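Local coordinates for protein esterase (Sinorhizobium meliloti 1021, PDB 4TX1) that probably hydrolyses acetyl esters of carbohydrates and possibly aryl esters as an SGNH-family esterase, at residues D39-V44 with L94-L99; E140-S145 with R213-V218. All coordinates share one frame; numbering follows the deposited sequence.

How the interactions relate
Interactions 1 and 2 are neighbours on one face of the parallel central sheet, with centres about 8 Å apart. Strands 94-98 and 140-145 lie side by side in that sheet, joined by probable hydrogen bonds from V144 N to F97 O and from F97 N to L142 O, both 2.8 Å. Over them lie helix 41-49, used by interaction 1, and helix 205-223, used by interaction 2; these helices also touch, V44 packing against R213. Along the chain the contacts come in series, interaction 1 closing before interaction 2 opens. Together they bring an early helix and the last helix onto two inner strands of the SGNH hydrolase's three-layer alpha/beta/alpha core.

Interaction 1: residues D39-V44 with L94-L99; sequences DRWPSV and LIVFML
W41, in the first turn of helix 41-49, places its indole against V96 and M98 of strand 94-98, while the nearest CA atoms, those of W41 and M98, remain 10.8 Å apart. From CB the chain turns so that CG stands between the backbone N and the carbonyl carbon (chi1 76°), which lets the ring reach the side chains of the strand. On the pyrrole side CD1 lies 4.1 Å from M98 CE, and NE1 lies closer to the same methyl, at 3.6 Å. The N-H of NE1 is engaged by T24 OG1, just after the GDSL sequence of the family signature. At the tip, on the benzene rim, CH2 meets V96 CG1 at 3.7 Å. Both methyls approach the ring obliquely. M98 SD is 5.2 Å from the centroid of the five-membered ring and 34° off its normal, a Met-aromatic contact made by a chain bent at chi3. P42 CD covers part of one indole face, 3.3 Å above its plane. Without the indole, as with an alanine here, T24 OG1 would lose its N-H partner and V96 and M98 would probably be left with a gap beside them. W41 also touches C18 of strand 14-20 and L215 of helix 205-223, whereas F97, whose CB points away from the 39-44 segment, packs on helix 112-127 beyond the sheet.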
loop_
_atom_site.group_PDB
_atom_site.type_symbol
_atom_site.label_atom_id
_atom_site.label_comp_id
_atom_site.label_asym_id
_atom_site.label_seq_id
_atom_site.Cartn_x
_atom_site.Cartn_y
_atom_site.Cartn_z
ATOM N N ASP A 39 26.328 -0.110 25.533
ATOM C CA ASP A 39 26.931 -1.190 24.778
ATOM C C ASP A 39 26.520 -1.289 23.282
ATOM O O ASP A 39 27.078 -2.085 22.534
ATOM C CB ASP A 39 26.693 -2.536 25.452
ATOM C CG ASP A 39 27.285 -2.576 26.916
ATOM O OD1 ASP A 39 28.273 -1.814 27.116
ATOM O OD2 ASP A 39 26.729 -3.327 27.737
ATOM N N ARG A 40 25.528 -0.485 22.888
ATOM C CA ARG A 40 25.089 -0.483 21.488
ATOM C C ARG A 40 26.148 0.247 20.639
ATOM O O ARG A 40 26.696 1.251 21.064
ATOM C CB ARG A 40 23.724 0.165 21.396
ATOM C CG ARG A 40 22.724 -0.537 22.271
ATOM C CD ARG A 40 21.368 0.208 22.352
ATOM N NE ARG A 40 20.619 -0.242 23.490
ATOM C CZ ARG A 40 19.601 0.400 24.040
ATOM N NH1 ARG A 40 19.225 1.551 23.476
ATOM N NH2 ARG A 40 19.046 -0.034 25.134
ATOM N N TRP A 41 26.376 -0.181 19.406
ATOM C CA TRP A 41 27.459 0.378 18.637
ATOM C C TRP A 41 27.355 1.821 18.310
ATOM O O TRP A 41 28.307 2.566 18.405
ATOM C CB TRP A 41 27.816 -0.499 17.454
ATOM C CG TRP A 41 26.879 -0.455 16.234
ATOM C CD1 TRP A 41 25.991 -1.420 15.873
ATOM C CD2 TRP A 41 26.857 0.539 15.210
ATOM N NE1 TRP A 41 25.366 -1.059 14.667
ATOM C CE2 TRP A 41 25.861 0.142 14.262
ATOM C CE3 TRP A 41 27.498 1.772 15.029
ATOM C CZ2 TRP A 41 25.547 0.928 13.129
ATOM C CZ3 TRP A 41 27.197 2.531 13.892
ATOM C CH2 TRP A 41 26.245 2.106 12.966
ATOM N N PRO A 42 26.116 2.346 18.052
ATOM C CA PRO A 42 26.055 3.772 17.844
ATOM C C PRO A 42 26.415 4.629 19.089
ATOM O O PRO A 42 26.952 5.727 18.968
ATOM C CB PRO A 42 24.575 4.027 17.512
ATOM C CG PRO A 42 24.191 2.745 16.874
ATOM C CD PRO A 42 24.834 1.676 17.782
ATOM N N SER A 43 26.102 4.117 20.274
ATOM C CA SER A 43 26.447 4.748 21.556
ATOM C C SER A 43 27.963 4.780 21.768
ATOM O O SER A 43 28.489 5.851 22.183
ATOM C CB SER A 43 25.855 3.970 22.724
ATOM O OG SER A 43 24.407 4.012 22.624
ATOM N N VAL A 44 28.592 3.650 21.499
ATOM C CA VAL A 44 30.086 3.568 21.573
ATOM C C VAL A 44 30.751 4.553 20.614
ATOM O O VAL A 44 31.673 5.329 21.001
ATOM C CB VAL A 44 30.589 2.161 21.351
ATOM C CG1 VAL A 44 32.121 2.224 21.156
ATOM C CG2 VAL A 44 30.026 1.223 22.447
ATOM N N LEU A 94 26.423 12.193 7.659
ATOM C CA LEU A 94 26.809 10.853 7.336
ATOM C C LEU A 94 25.674 9.878 7.630
ATOM O O LEU A 94 25.082 9.955 8.699
ATOM C CB LEU A 94 27.958 10.382 8.240
ATOM C CG LEU A 94 28.590 9.026 8.054
ATOM C CD1 LEU A 94 29.200 8.759 6.671
ATOM C CD2 LEU A 94 29.627 8.802 9.205
ATOM N N ILE A 95 25.475 8.980 6.702
ATOM C CA ILE A 95 24.541 7.840 6.928
ATOM C C ILE A 95 25.449 6.631 6.992
ATOM O O ILE A 95 26.259 6.389 6.056
ATOM C CB ILE A 95 23.509 7.724 5.796
ATOM C CG1 ILE A 95 22.623 8.996 5.824
ATOM C CG2 ILE A 95 22.705 6.422 6.041
ATOM C CD1 ILE A 95 22.940 10.082 4.927
ATOM N N VAL A 96 25.317 5.840 8.048
ATOM C CA VAL A 96 26.014 4.565 8.196
ATOM C C VAL A 96 25.015 3.406 8.069
ATOM O O VAL A 96 24.108 3.328 8.913
ATOM C CB VAL A 96 26.705 4.465 9.590
ATOM C CG1 VAL A 96 27.546 3.145 9.668
ATOM C CG2 VAL A 96 27.569 5.758 9.758
ATOM N N PHE A 97 25.196 2.550 7.083
ATOM C CA PHE A 97 24.336 1.381 6.878
ATOM C C PHE A 97 25.012 0.142 7.443
ATOM O O PHE A 97 26.192 -0.127 7.178
ATOM C CB PHE A 97 24.067 1.117 5.424
ATOM C CG PHE A 97 23.213 2.180 4.742
ATOM C CD1 PHE A 97 21.905 2.368 5.145
ATOM C CD2 PHE A 97 23.677 2.949 3.701
ATOM C CE1 PHE A 97 21.106 3.267 4.537
ATOM C CE2 PHE A 97 22.887 3.850 3.030
ATOM C CZ PHE A 97 21.590 4.071 3.496
ATOM N N MET A 98 24.261 -0.599 8.227
ATOM C CA MET A 98 24.680 -1.965 8.514
ATOM C C MET A 98 23.509 -2.939 8.374
ATOM O O MET A 98 22.726 -3.179 9.331
ATOM C CB MET A 98 25.412 -2.099 9.885
ATOM C CG MET A 98 26.086 -3.461 9.976
ATOM S SD MET A 98 27.218 -3.687 11.381
ATOM C CE MET A 98 26.016 -3.958 12.674
ATOM N N LEU A 99 23.339 -3.461 7.167
ATOM C CA LEU A 99 22.224 -4.327 6.834
ATOM C C LEU A 99 22.704 -5.431 5.945
ATOM O O LEU A 99 23.743 -5.306 5.288
ATOM C CB LEU A 99 21.091 -3.517 6.149
ATOM C CG LEU A 99 20.322 -2.525 6.974
ATOM C CD1 LEU A 99 19.384 -1.661 6.063
ATOM C CD2 LEU A 99 19.530 -3.251 8.043
#

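Interaction 2: residues E140-S145 with R213-V218; sequences EILIVS and RGLEPV
L142 and V144 of strand 140-145 face L215 and V218 of helix 205-223, whose local axis passes 11.2 Å from that of the strand. The two N-to-C directions make an angle of 146°, closer to antiparallel than to parallel, as is usual for helices packed on a parallel alpha/beta sheet. The nearest CA pairs are L142 with V218 at 8.5 Å and V144 with L215 at 8.9 Å. The helix kinks here: the backbone N atoms of P217 and V218 have no bond to the preceding turn, and a proline N has no hydrogen to offer. L142 extends with CG anti to its backbone N (chi1 -164°), so that its CD1 reaches two helix residues at once, L215 CD2 and V218 CG1, each 3.8 Å away. L215 CD2 is shared in turn, also touching V144 CG2 at 3.7 Å. In V218, CG1 sits between the backbone N and the carbonyl carbon, and it is this branch that meets L142. The branches meet at a slant, end methyl to end methyl. I141 and I143, alternating with these residues, pack on helix 112-127. No hydrogen bond or charge pair joins the segments; methyl groups alone make the contact, burying 157 Å² in all. Its stability should therefore come from the hydrophobic effect and dispersion, with shape fit probably helping to set where this part of the helix rests.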
loop_
_atom_site.group_PDB
_atom_site.type_symbol
_atom_site.label_atom_id
_atom_site.label_comp_id
_atom_site.label_asym_id
_atom_site.label_seq_id
_atom_site.Cartn_x
_atom_site.Cartn_y
_atom_site.Cartn_z
ATOM N N GLU A 140 27.670 12.167 3.339
ATOM C CA GLU A 140 28.548 11.061 3.073
ATOM C C GLU A 140 27.820 9.760 3.459
ATOM O O GLU A 140 26.903 9.782 4.271
ATOM C CB GLU A 140 29.801 11.184 3.945
ATOM C CG GLU A 140 30.604 12.427 3.621
ATOM C CD GLU A 140 31.245 12.333 2.257
ATOM O OE1 GLU A 140 31.717 11.223 1.870
ATOM O OE2 GLU A 140 31.285 13.384 1.560
ATOM N N ILE A 141 28.241 8.676 2.857
ATOM C CA ILE A 141 27.640 7.347 3.131
ATOM C C ILE A 141 28.714 6.314 3.431
ATOM O O ILE A 141 29.692 6.157 2.653
ATOM C CB ILE A 141 26.831 6.910 1.907
ATOM C CG1 ILE A 141 25.680 7.889 1.622
ATOM C CG2 ILE A 141 26.143 5.559 2.184
ATOM C CD1 ILE A 141 24.928 7.596 0.305
ATOM N N LEU A 142 28.529 5.598 4.523
ATOM C CA LEU A 142 29.388 4.495 4.940
ATOM C C LEU A 142 28.596 3.182 4.880
ATOM O O LEU A 142 27.619 3.043 5.677
ATOM C CB LEU A 142 29.873 4.723 6.318
ATOM C CG LEU A 142 31.042 3.985 6.930
ATOM C CD1 LEU A 142 31.231 3.992 8.434
ATOM C CD2 LEU A 142 31.932 3.122 5.999
ATOM N N ILE A 143 29.086 2.238 4.102
ATOM C CA ILE A 143 28.508 0.908 3.965
ATOM C C ILE A 143 29.286 -0.026 4.900
ATOM O O ILE A 143 30.480 -0.231 4.733
ATOM C CB ILE A 143 28.528 0.368 2.558
ATOM C CG1 ILE A 143 27.689 1.305 1.679
ATOM C CG2 ILE A 143 28.029 -1.080 2.493
ATOM C CD1 ILE A 143 27.807 1.112 0.188
ATOM N N VAL A 144 28.595 -0.623 5.854
ATOM C CA VAL A 144 29.227 -1.566 6.762
ATOM C C VAL A 144 28.705 -2.977 6.503
ATOM O O VAL A 144 27.451 -3.269 6.516
ATOM C CB VAL A 144 29.032 -1.152 8.211
ATOM C CG1 VAL A 144 29.776 -2.145 9.113
ATOM C CG2 VAL A 144 29.429 0.286 8.490
ATOM N N SER A 145 29.599 -3.923 6.212
ATOM C CA SER A 145 29.193 -5.302 6.044
ATOM C C SER A 145 29.041 -5.866 7.505
ATOM O O SER A 145 29.922 -5.641 8.383
ATOM C CB SER A 145 30.112 -6.165 5.178
ATOM O OG SER A 145 31.425 -6.066 5.776
ATOM N N ARG A 213 33.629 0.717 18.260
ATOM C CA ARG A 213 35.059 1.185 18.388
ATOM C C ARG A 213 35.775 1.095 17.084
ATOM O O ARG A 213 36.503 2.020 16.691
ATOM C CB ARG A 213 35.857 0.323 19.383
ATOM C CG ARG A 213 35.510 0.591 20.806
ATOM C CD ARG A 213 36.684 0.049 21.624
ATOM N NE ARG A 213 36.713 -1.368 21.400
ATOM C CZ ARG A 213 36.016 -2.220 22.132
ATOM N NH1 ARG A 213 35.324 -1.758 23.155
ATOM N NH2 ARG A 213 36.067 -3.534 21.870
ATOM N N GLY A 214 35.562 -0.008 16.379
ATOM C CA GLY A 214 36.112 -0.231 15.076
ATOM C C GLY A 214 35.775 0.791 14.009
ATOM O O GLY A 214 36.593 1.051 13.125
ATOM N N LEU A 215 34.565 1.367 14.081
ATOM C CA LEU A 215 34.140 2.380 13.083
ATOM C C LEU A 215 34.688 3.764 13.314
ATOM O O LEU A 215 34.666 4.606 12.445
ATOM C CB LEU A 215 32.607 2.406 13.083
ATOM C CG LEU A 215 31.932 1.226 12.439
ATOM C CD1 LEU A 215 30.439 1.135 12.793
ATOM C CD2 LEU A 215 32.073 1.272 10.920
ATOM N N GLU A 216 35.256 4.018 14.492
ATOM C CA GLU A 216 35.610 5.404 14.819
ATOM C C GLU A 216 36.568 6.046 13.779
ATOM O O GLU A 216 36.313 7.149 13.379
ATOM C CB GLU A 216 36.164 5.535 16.244
ATOM C CG GLU A 216 36.763 6.900 16.433
ATOM C CD GLU A 216 37.495 7.098 17.741
ATOM O OE1 GLU A 216 37.733 8.260 18.074
ATOM O OE2 GLU A 216 37.764 6.134 18.459
ATOM N N PRO A 217 37.646 5.352 13.363
ATOM C CA PRO A 217 38.593 5.982 12.442
ATOM C C PRO A 217 37.994 6.336 11.089
ATOM O O PRO A 217 38.222 7.436 10.633
ATOM C CB PRO A 217 39.694 4.934 12.292
ATOM C CG PRO A 217 39.698 4.230 13.607
ATOM C CD PRO A 217 38.191 4.069 13.869
ATOM N N VAL A 218 37.227 5.412 10.461
ATOM C CA VAL A 218 36.628 5.681 9.164
ATOM C C VAL A 218 35.530 6.723 9.320
ATOM O O VAL A 218 35.385 7.601 8.466
ATOM C CB VAL A 218 36.168 4.387 8.475
ATOM C CG1 VAL A 218 34.952 3.803 9.175
ATOM C CG2 VAL A 218 35.864 4.627 7.009
#